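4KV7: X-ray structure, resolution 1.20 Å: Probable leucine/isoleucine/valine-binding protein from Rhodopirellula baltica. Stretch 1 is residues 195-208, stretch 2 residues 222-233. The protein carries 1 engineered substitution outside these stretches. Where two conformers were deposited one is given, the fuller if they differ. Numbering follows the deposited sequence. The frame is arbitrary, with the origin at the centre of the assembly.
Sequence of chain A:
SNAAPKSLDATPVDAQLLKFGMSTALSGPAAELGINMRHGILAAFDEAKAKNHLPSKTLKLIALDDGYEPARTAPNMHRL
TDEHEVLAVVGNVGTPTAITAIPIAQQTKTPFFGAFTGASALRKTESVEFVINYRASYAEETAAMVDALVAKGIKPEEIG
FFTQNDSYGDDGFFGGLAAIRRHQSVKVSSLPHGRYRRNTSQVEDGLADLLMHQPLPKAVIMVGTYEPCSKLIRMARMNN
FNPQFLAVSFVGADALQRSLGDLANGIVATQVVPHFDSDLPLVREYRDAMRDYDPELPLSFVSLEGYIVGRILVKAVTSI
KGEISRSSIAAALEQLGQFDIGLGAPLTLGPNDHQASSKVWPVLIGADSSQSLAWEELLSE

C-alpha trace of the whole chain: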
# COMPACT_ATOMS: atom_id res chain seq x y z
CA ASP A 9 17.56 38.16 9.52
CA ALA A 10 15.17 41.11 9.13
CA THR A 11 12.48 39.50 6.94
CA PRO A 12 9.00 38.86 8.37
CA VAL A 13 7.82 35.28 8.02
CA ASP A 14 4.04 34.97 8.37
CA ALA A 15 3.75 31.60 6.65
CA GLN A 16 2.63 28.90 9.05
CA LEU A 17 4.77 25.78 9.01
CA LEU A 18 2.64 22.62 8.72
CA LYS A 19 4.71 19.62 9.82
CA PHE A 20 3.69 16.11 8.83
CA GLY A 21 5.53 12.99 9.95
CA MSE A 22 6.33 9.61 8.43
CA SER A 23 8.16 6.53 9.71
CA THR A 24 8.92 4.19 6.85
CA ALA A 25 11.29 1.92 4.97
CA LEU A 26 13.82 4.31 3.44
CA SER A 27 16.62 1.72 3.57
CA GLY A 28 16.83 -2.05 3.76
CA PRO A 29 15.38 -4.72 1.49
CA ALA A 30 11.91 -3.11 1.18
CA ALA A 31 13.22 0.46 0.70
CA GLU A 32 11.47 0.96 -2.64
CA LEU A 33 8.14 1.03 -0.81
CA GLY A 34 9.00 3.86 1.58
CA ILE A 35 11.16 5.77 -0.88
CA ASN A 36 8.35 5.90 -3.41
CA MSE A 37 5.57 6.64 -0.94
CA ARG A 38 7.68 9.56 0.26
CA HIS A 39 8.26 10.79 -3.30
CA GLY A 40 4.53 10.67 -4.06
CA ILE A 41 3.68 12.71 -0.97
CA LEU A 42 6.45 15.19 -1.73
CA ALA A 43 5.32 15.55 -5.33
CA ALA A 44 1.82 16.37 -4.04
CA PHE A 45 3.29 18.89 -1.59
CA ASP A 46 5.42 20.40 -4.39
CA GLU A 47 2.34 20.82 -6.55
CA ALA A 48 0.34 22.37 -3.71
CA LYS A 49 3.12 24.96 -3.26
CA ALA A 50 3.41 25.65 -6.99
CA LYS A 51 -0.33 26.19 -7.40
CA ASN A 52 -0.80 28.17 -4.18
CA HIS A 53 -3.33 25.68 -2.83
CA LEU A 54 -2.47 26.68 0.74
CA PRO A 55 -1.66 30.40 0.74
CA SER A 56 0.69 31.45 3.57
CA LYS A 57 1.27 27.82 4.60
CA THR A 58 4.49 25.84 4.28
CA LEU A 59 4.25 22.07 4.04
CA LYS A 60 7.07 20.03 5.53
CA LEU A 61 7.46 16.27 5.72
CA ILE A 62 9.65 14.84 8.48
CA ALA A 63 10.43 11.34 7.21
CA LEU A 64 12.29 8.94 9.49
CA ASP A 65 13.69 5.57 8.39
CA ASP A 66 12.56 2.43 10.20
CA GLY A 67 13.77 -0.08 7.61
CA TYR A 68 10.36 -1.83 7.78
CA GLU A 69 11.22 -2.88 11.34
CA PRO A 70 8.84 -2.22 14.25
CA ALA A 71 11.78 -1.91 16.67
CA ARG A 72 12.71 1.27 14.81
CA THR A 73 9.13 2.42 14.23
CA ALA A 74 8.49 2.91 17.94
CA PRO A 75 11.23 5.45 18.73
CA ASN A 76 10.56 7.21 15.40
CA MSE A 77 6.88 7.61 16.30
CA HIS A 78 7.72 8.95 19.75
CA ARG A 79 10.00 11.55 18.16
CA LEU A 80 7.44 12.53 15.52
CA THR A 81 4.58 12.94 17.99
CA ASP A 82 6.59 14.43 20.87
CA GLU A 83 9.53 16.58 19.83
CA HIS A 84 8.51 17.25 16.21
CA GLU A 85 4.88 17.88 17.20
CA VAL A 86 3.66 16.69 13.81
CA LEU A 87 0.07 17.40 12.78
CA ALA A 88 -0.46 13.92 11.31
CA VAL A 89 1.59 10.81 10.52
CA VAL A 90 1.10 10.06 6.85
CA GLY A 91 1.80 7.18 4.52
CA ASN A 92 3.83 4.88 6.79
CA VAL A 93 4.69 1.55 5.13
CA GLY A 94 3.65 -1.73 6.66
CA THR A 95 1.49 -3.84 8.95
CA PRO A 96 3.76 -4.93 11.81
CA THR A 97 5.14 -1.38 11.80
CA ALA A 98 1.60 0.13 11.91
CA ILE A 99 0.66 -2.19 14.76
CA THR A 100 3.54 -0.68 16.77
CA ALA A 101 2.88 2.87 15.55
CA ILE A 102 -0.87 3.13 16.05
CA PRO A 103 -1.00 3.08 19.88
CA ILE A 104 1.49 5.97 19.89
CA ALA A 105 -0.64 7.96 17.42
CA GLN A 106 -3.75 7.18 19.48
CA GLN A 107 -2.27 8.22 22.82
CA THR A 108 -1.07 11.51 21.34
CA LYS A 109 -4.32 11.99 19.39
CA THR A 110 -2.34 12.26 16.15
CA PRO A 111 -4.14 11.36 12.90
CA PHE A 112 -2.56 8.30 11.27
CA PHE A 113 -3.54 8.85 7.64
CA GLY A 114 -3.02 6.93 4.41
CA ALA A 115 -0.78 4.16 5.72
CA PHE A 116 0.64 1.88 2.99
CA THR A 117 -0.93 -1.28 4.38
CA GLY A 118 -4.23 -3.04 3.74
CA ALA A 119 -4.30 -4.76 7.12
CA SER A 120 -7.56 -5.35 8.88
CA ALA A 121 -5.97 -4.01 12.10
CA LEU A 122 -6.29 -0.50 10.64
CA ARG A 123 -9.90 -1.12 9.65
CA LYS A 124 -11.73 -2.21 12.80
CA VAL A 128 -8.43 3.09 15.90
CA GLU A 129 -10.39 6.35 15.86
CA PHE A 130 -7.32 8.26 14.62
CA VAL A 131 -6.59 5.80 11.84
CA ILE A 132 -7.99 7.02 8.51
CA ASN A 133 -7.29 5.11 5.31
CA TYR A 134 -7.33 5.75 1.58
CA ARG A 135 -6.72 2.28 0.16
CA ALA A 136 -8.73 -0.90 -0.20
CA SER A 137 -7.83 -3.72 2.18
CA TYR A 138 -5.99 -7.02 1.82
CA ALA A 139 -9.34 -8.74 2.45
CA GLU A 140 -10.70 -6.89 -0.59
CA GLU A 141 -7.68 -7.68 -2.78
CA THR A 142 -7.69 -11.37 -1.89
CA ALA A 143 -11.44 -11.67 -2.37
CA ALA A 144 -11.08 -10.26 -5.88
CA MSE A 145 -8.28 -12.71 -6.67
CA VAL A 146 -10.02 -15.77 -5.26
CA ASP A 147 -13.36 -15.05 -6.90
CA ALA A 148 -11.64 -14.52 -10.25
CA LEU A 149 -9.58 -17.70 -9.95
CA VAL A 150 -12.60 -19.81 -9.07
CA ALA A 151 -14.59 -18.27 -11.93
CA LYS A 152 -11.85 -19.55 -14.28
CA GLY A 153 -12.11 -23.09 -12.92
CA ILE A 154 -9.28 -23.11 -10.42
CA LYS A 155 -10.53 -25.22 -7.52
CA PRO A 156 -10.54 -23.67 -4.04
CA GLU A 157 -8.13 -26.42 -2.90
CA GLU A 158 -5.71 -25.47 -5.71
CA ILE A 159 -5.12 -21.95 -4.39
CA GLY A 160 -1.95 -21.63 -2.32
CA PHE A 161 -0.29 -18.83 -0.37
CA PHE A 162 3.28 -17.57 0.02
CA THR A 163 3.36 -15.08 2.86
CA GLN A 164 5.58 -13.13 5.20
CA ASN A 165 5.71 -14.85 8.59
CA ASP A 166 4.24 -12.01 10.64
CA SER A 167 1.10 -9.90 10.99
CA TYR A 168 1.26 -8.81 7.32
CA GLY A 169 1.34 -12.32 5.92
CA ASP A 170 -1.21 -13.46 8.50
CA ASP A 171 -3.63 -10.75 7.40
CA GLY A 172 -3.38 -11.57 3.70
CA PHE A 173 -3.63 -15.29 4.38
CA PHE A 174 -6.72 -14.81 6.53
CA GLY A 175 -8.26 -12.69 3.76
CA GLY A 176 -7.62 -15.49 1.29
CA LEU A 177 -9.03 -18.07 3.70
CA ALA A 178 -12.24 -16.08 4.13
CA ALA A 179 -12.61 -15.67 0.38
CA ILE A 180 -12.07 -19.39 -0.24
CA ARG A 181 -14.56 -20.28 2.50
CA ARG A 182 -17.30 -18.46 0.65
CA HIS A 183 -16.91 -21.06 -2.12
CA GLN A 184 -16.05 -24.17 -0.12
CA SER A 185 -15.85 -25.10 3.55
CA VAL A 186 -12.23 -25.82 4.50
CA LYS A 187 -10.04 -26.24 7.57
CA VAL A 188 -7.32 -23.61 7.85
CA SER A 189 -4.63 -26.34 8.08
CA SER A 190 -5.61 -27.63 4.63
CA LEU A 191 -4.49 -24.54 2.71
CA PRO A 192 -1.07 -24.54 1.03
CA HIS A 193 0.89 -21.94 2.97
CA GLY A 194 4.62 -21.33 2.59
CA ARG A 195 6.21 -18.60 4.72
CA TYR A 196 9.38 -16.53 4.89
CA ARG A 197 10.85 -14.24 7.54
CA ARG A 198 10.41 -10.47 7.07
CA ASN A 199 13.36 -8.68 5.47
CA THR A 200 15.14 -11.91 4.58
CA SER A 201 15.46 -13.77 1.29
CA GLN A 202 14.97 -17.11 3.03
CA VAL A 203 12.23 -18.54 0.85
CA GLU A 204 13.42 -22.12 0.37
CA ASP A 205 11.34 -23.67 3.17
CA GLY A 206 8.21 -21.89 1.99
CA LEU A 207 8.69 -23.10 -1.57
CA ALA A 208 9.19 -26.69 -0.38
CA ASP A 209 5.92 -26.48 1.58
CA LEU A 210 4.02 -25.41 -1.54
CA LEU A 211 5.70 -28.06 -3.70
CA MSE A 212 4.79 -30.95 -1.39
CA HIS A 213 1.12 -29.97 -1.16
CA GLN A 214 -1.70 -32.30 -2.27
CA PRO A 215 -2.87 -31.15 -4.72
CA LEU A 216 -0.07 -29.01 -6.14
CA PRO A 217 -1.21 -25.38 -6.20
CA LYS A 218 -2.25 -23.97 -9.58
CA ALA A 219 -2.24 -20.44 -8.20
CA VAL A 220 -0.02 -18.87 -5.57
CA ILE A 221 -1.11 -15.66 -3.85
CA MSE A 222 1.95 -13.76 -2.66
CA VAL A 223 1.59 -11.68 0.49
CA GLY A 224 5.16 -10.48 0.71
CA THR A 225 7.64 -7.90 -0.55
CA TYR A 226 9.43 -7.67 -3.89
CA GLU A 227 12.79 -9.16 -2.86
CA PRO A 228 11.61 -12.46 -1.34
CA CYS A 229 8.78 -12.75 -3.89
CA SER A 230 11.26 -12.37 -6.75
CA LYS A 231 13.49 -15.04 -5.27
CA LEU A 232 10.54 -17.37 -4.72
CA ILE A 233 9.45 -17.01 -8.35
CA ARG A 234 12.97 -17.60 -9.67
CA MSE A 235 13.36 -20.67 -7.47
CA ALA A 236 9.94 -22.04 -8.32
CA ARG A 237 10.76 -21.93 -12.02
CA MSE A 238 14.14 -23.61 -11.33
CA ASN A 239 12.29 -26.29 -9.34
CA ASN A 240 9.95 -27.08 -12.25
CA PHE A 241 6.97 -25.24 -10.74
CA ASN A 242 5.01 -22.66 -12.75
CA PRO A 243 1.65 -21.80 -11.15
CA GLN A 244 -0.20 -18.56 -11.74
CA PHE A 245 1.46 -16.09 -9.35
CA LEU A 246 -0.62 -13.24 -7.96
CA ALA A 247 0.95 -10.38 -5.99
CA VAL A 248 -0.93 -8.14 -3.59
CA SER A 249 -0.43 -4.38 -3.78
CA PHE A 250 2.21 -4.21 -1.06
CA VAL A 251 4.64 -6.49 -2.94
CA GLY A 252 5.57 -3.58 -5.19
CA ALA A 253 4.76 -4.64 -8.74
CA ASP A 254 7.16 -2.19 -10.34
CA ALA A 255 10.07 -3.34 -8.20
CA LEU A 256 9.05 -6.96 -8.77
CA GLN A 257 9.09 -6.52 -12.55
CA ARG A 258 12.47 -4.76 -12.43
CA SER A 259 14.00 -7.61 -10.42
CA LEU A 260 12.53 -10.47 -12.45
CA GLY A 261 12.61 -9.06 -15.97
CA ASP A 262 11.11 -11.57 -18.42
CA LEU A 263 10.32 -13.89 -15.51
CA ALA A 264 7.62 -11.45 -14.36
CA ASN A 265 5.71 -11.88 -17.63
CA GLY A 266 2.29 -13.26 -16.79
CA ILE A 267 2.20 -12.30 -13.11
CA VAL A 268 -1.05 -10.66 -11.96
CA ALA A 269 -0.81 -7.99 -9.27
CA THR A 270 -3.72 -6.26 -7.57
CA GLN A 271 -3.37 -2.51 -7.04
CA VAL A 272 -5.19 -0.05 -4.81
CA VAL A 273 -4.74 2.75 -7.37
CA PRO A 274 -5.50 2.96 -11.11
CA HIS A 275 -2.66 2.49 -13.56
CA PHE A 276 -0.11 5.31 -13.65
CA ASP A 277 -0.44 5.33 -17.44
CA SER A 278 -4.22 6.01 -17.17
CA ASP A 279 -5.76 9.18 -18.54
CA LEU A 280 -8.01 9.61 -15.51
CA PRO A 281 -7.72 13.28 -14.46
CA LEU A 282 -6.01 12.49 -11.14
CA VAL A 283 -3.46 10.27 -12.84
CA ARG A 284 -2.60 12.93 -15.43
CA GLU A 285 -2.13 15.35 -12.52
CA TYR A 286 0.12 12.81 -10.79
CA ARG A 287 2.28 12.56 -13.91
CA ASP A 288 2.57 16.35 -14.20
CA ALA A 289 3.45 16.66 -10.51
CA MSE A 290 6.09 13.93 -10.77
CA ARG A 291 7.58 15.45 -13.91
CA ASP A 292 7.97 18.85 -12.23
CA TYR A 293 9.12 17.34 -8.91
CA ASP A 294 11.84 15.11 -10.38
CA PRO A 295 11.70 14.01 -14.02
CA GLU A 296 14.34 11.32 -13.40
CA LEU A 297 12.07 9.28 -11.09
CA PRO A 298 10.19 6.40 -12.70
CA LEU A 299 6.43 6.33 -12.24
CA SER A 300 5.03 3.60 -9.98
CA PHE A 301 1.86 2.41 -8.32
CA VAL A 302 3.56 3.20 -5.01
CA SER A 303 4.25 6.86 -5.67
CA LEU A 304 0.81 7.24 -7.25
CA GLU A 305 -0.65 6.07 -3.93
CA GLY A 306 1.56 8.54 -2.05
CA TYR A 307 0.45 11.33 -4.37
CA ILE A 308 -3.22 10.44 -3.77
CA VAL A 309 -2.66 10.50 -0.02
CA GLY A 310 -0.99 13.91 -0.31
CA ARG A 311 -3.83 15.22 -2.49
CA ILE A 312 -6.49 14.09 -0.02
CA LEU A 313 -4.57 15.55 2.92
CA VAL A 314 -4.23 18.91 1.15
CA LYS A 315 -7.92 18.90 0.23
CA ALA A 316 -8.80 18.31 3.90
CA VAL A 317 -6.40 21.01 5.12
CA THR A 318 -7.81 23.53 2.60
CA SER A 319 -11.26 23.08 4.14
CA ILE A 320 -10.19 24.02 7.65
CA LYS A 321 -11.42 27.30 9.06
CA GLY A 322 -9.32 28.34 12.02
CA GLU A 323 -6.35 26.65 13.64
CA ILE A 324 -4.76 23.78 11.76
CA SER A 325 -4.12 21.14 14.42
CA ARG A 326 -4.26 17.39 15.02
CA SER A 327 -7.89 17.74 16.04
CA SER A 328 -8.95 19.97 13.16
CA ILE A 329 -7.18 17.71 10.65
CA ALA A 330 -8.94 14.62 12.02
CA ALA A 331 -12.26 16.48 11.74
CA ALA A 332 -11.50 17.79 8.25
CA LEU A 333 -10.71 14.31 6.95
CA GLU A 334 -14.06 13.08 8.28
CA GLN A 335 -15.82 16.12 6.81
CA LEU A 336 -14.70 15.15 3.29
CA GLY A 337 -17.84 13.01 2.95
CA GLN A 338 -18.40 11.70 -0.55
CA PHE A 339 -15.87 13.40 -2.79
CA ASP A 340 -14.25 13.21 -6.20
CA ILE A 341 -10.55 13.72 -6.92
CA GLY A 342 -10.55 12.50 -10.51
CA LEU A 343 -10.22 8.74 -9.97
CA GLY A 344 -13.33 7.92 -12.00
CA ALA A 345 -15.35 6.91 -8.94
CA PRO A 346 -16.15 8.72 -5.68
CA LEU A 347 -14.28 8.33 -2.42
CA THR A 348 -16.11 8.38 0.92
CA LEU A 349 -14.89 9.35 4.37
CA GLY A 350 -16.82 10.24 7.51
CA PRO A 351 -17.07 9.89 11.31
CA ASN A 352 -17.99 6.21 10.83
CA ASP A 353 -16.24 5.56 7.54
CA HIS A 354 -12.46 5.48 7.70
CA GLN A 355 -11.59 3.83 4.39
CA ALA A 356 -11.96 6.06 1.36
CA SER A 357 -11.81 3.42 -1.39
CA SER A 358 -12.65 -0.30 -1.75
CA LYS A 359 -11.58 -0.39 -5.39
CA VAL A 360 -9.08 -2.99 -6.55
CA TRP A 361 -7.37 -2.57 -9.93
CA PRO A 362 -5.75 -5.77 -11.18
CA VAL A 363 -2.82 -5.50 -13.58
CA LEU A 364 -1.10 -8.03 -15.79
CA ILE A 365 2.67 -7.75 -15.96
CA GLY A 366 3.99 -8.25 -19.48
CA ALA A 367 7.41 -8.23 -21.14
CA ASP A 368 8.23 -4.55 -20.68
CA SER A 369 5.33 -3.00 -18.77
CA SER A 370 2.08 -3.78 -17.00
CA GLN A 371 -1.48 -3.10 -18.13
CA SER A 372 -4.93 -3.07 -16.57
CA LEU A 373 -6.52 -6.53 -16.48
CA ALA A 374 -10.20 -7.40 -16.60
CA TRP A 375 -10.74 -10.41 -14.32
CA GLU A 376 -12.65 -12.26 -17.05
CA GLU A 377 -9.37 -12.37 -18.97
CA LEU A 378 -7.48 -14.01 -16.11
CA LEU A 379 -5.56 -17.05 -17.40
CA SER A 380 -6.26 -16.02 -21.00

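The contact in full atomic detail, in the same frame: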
# COMPACT_ATOMS: atom_id res chain seq x y z
N ARG A 195 5.89 -19.87 4.06
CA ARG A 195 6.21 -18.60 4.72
C ARG A 195 7.69 -18.25 4.60
O ARG A 195 8.52 -19.11 4.36
CB ARG A 195 5.89 -18.60 6.22
CG ARG A 195 4.78 -19.46 6.76
CD ARG A 195 3.40 -18.87 6.64
NE ARG A 195 3.14 -17.45 6.92
CZ ARG A 195 2.39 -17.01 7.93
NH1 ARG A 195 1.91 -17.85 8.83
NH2 ARG A 195 2.10 -15.72 8.04
N TYR A 196 8.00 -16.97 4.80
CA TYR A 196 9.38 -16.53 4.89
C TYR A 196 9.48 -15.42 5.93
O TYR A 196 8.51 -14.71 6.19
CB TYR A 196 9.88 -16.02 3.53
CG TYR A 196 9.29 -14.68 3.18
CD1 TYR A 196 8.08 -14.59 2.51
CD2 TYR A 196 9.93 -13.50 3.55
CE1 TYR A 196 7.51 -13.36 2.22
CE2 TYR A 196 9.37 -12.27 3.29
CZ TYR A 196 8.16 -12.20 2.61
OH TYR A 196 7.61 -10.96 2.33
N ARG A 197 10.66 -15.24 6.50
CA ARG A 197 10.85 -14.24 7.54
C ARG A 197 11.04 -12.84 6.95
O ARG A 197 11.83 -12.65 6.01
CB ARG A 197 12.04 -14.61 8.43
CG ARG A 197 12.31 -13.60 9.53
CD ARG A 197 13.17 -14.14 10.67
NE ARG A 197 14.57 -14.36 10.32
CZ ARG A 197 15.50 -13.41 10.33
NH1 ARG A 197 15.17 -12.17 10.63
NH2 ARG A 197 16.75 -13.71 10.02
N ARG A 198 10.33 -11.86 7.51
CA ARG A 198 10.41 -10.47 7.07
C ARG A 198 11.84 -9.97 6.91
O ARG A 198 12.69 -10.18 7.78
CB ARG A 198 9.67 -9.55 8.04
CG ARG A 198 9.69 -8.09 7.62
CD ARG A 198 8.93 -7.19 8.60
NE ARG A 198 9.58 -7.12 9.91
CZ ARG A 198 9.16 -7.73 11.01
NH1 ARG A 198 8.06 -8.48 11.01
NH2 ARG A 198 9.85 -7.59 12.13
N ASN A 199 12.08 -9.30 5.79
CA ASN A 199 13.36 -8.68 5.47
C ASN A 199 14.50 -9.66 5.26
O ASN A 199 15.65 -9.28 5.28
CB ASN A 199 13.70 -7.55 6.45
CG ASN A 199 12.83 -6.32 6.24
OD1 ASN A 199 12.42 -6.04 5.11
ND2 ASN A 199 12.54 -5.60 7.31
N THR A 200 14.16 -10.92 5.01
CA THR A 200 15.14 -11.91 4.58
C THR A 200 14.81 -12.35 3.16
O THR A 200 13.75 -12.01 2.62
CB THR A 200 15.16 -13.18 5.46
OG1 THR A 200 14.03 -14.02 5.16
CG2 THR A 200 15.21 -12.85 6.96
N SER A 201 15.71 -13.12 2.57
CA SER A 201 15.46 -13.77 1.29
C SER A 201 15.29 -15.28 1.48
O SER A 201 15.48 -16.07 0.54
CB SER A 201 16.62 -13.52 0.33
OG SER A 201 17.76 -14.18 0.83
N GLN A 202 14.98 -15.69 2.71
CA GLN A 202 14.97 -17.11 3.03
C GLN A 202 13.64 -17.75 2.66
O GLN A 202 12.75 -17.89 3.50
CB GLN A 202 15.30 -17.30 4.51
CG GLN A 202 16.70 -16.83 4.86
CD GLN A 202 16.98 -16.86 6.34
OE1 GLN A 202 16.48 -17.72 7.06
NE2 GLN A 202 17.77 -15.90 6.81
N VAL A 203 13.51 -18.11 1.39
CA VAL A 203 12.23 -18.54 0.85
C VAL A 203 12.18 -20.03 0.54
O VAL A 203 11.13 -20.54 0.13
CB VAL A 203 11.87 -17.75 -0.42
CG1 VAL A 203 11.88 -16.25 -0.12
CG2 VAL A 203 12.82 -18.09 -1.56
N GLU A 204 13.29 -20.72 0.74
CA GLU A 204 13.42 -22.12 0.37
C GLU A 204 12.41 -23.03 1.08
O GLU A 204 11.78 -23.89 0.45
CB GLU A 204 14.84 -22.59 0.65
CG GLU A 204 15.95 -21.65 0.11
CD GLU A 204 16.07 -20.32 0.87
OE1 GLU A 204 16.06 -20.32 2.13
OE2 GLU A 204 16.13 -19.27 0.20
N ASP A 205 12.27 -22.85 2.39
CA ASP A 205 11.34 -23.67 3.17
C ASP A 205 9.91 -23.46 2.71
O ASP A 205 9.14 -24.42 2.60
CB ASP A 205 11.46 -23.36 4.67
CG ASP A 205 12.71 -23.93 5.29
OD1 ASP A 205 13.39 -24.76 4.65
OD2 ASP A 205 13.01 -23.57 6.45
N GLY A 206 9.55 -22.20 2.44
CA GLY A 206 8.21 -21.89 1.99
C GLY A 206 7.90 -22.50 0.63
O GLY A 206 6.79 -23.00 0.40
N LEU A 207 8.87 -22.47 -0.27
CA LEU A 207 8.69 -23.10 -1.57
C LEU A 207 8.48 -24.61 -1.43
O LEU A 207 7.60 -25.19 -2.08
CB LEU A 207 9.88 -22.81 -2.49
CG LEU A 207 9.82 -23.52 -3.85
CD1 LEU A 207 8.58 -23.14 -4.63
CD2 LEU A 207 11.08 -23.22 -4.65
N ALA A 208 9.29 -25.25 -0.59
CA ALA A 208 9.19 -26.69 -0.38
C ALA A 208 7.80 -27.06 0.15
O ALA A 208 7.23 -28.07 -0.27
CB ALA A 208 10.27 -27.17 0.56
N MSE A 222 0.74 -14.22 -3.35
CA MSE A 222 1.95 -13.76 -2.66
C MSE A 222 1.65 -12.55 -1.79
O MSE A 222 1.28 -11.47 -2.29
CB MSE A 222 3.05 -13.43 -3.66
CG MSE A 222 3.39 -14.60 -4.57
SE MSE A 222 4.91 -14.32 -5.75
CE MSE A 222 4.29 -12.70 -6.61
N VAL A 223 1.80 -12.74 -0.49
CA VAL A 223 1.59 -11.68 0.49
C VAL A 223 2.96 -11.41 1.10
O VAL A 223 3.29 -11.87 2.20
CB VAL A 223 0.55 -12.10 1.56
CG1 VAL A 223 0.22 -10.92 2.45
CG2 VAL A 223 -0.73 -12.65 0.91
N GLY A 224 3.78 -10.68 0.35
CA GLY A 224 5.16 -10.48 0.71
C GLY A 224 5.69 -9.18 0.15
O GLY A 224 4.91 -8.29 -0.17
N THR A 225 7.01 -9.05 0.07
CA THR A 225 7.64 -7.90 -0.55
C THR A 225 8.43 -8.34 -1.78
O THR A 225 8.70 -9.54 -1.96
CB THR A 225 8.56 -7.16 0.42
OG1 THR A 225 9.53 -8.09 0.92
CG2 THR A 225 7.74 -6.56 1.57
N TYR A 226 8.84 -7.38 -2.60
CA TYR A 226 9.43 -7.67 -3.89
C TYR A 226 10.66 -8.56 -3.84
O TYR A 226 10.81 -9.43 -4.69
CB TYR A 226 9.69 -6.40 -4.70
CG TYR A 226 10.54 -5.36 -4.00
CD1 TYR A 226 9.94 -4.38 -3.22
CD2 TYR A 226 11.92 -5.34 -4.15
CE1 TYR A 226 10.70 -3.41 -2.58
CE2 TYR A 226 12.68 -4.37 -3.51
CZ TYR A 226 12.07 -3.41 -2.73
OH TYR A 226 12.78 -2.44 -2.08
N GLU A 227 11.57 -8.36 -2.88
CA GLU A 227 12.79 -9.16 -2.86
C GLU A 227 12.52 -10.66 -2.64
O GLU A 227 12.93 -11.48 -3.47
CB GLU A 227 13.84 -8.64 -1.86
CG GLU A 227 15.13 -9.43 -1.99
CD GLU A 227 16.07 -9.36 -0.78
OE1 GLU A 227 15.60 -9.09 0.35
OE2 GLU A 227 17.27 -9.64 -0.97
N PRO A 228 11.85 -11.03 -1.54
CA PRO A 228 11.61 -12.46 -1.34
C PRO A 228 10.65 -13.03 -2.39
O PRO A 228 10.81 -14.19 -2.76
CB PRO A 228 11.02 -12.54 0.07
CG PRO A 228 10.48 -11.19 0.34
CD PRO A 228 11.40 -10.25 -0.37
N CYS A 229 9.68 -12.24 -2.86
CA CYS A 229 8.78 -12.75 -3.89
C CYS A 229 9.52 -13.02 -5.20
O CYS A 229 9.25 -14.03 -5.87
CB CYS A 229 7.60 -11.81 -4.09
SG CYS A 229 6.45 -11.84 -2.70
N SER A 230 10.46 -12.15 -5.55
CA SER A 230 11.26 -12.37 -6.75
C SER A 230 12.08 -13.64 -6.64
O SER A 230 12.16 -14.43 -7.59
CB SER A 230 12.20 -11.20 -7.00
OG SER A 230 11.49 -10.03 -7.33
N LYS A 231 12.70 -13.84 -5.49
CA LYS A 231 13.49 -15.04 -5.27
C LYS A 231 12.64 -16.30 -5.31
O LYS A 231 13.04 -17.31 -5.88
CB LYS A 231 14.25 -14.95 -3.95
CG LYS A 231 15.13 -16.16 -3.72
CD LYS A 231 16.11 -15.95 -2.60
CE LYS A 231 16.86 -17.23 -2.30
NZ LYS A 231 17.66 -17.09 -1.06
N LEU A 232 11.47 -16.24 -4.70
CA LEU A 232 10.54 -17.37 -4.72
C LEU A 232 10.18 -17.74 -6.16
O LEU A 232 10.20 -18.92 -6.52
CB LEU A 232 9.31 -17.01 -3.89
CG LEU A 232 8.22 -18.07 -3.65
CD1 LEU A 232 7.33 -18.26 -4.86
CD2 LEU A 232 8.81 -19.40 -3.18
N ILE A 233 9.83 -16.75 -6.96
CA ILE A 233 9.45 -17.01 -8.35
C ILE A 233 10.60 -17.60 -9.16
O ILE A 233 10.40 -18.56 -9.91
CB ILE A 233 8.88 -15.76 -9.01
CG1 ILE A 233 7.51 -15.46 -8.40
CG2 ILE A 233 8.76 -15.95 -10.52
CD1 ILE A 233 7.01 -14.07 -8.69
O HOH W 1 11.80 -7.13 2.35
O HOH W 2 13.61 -9.18 2.18
O HOH W 3 19.61 -15.41 -1.61

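Each stretch leaves a strand, crosses a loop and enters a helix. In stretch 1 the strand ends at Tyr196 and the helix runs from Glu204; between them Arg197 to Thr200 form a type II beta turn. In stretch 2 the strand residues Met222 and Val223 lead through Gly224 and Thr225 into a helix starting at Tyr226. The backbones come close where the loop of stretch 1 passes this helix, with Ser201 CA 4.8 Å from Pro228 CA. Val203 CA lies 5.9 Å from Leu232 CA.

The turn is reinforced by Thr200, whose OG1 donates to Arg197 O at 2.7 Å and accepts from Gln202 N at 3.1 Å.

Tyr196 points toward stretch 2. Pro228 covers one face of its ring: Pro228 CB sits 3.8 Å from the ring centroid, 16° off the normal, a CH-pi contact. The Tyr196 hydroxyl reaches the start of the helix, where Thr225 N donates to Tyr196 OH at 3.0 Å. Gly224 CA is also 3.0 Å from Tyr196 OH, at the ring edge. Gly224 fits here because it lacks a side chain; an ideal CB would lie 2.7 Å from that oxygen, a clash.

Val203 and Leu207 supply the apolar part. Val203 CG1 is 3.8 Å from Pro228 CB, and Leu207 CB is 3.6 Å from Leu232 CD2.

Lys231 closes the more exposed side. Its chain is extended, all four chi angles t, and its NZ donates to Ser201 O at 2.9 Å. Lys231 NZ also forms a salt bridge with Glu204 OE2 at 2.9 Å. The CB of Glu204 points away, but the bent side chain brings its carboxylate back to the lysine.

Waters extend the contact. Water 1 links Asn199 OD1 (3.0 Å) to Thr225 OG1 (2.8 Å). Water 2 donates to both Thr200 O (2.9 Å) and Glu227 OE1 (2.7 Å).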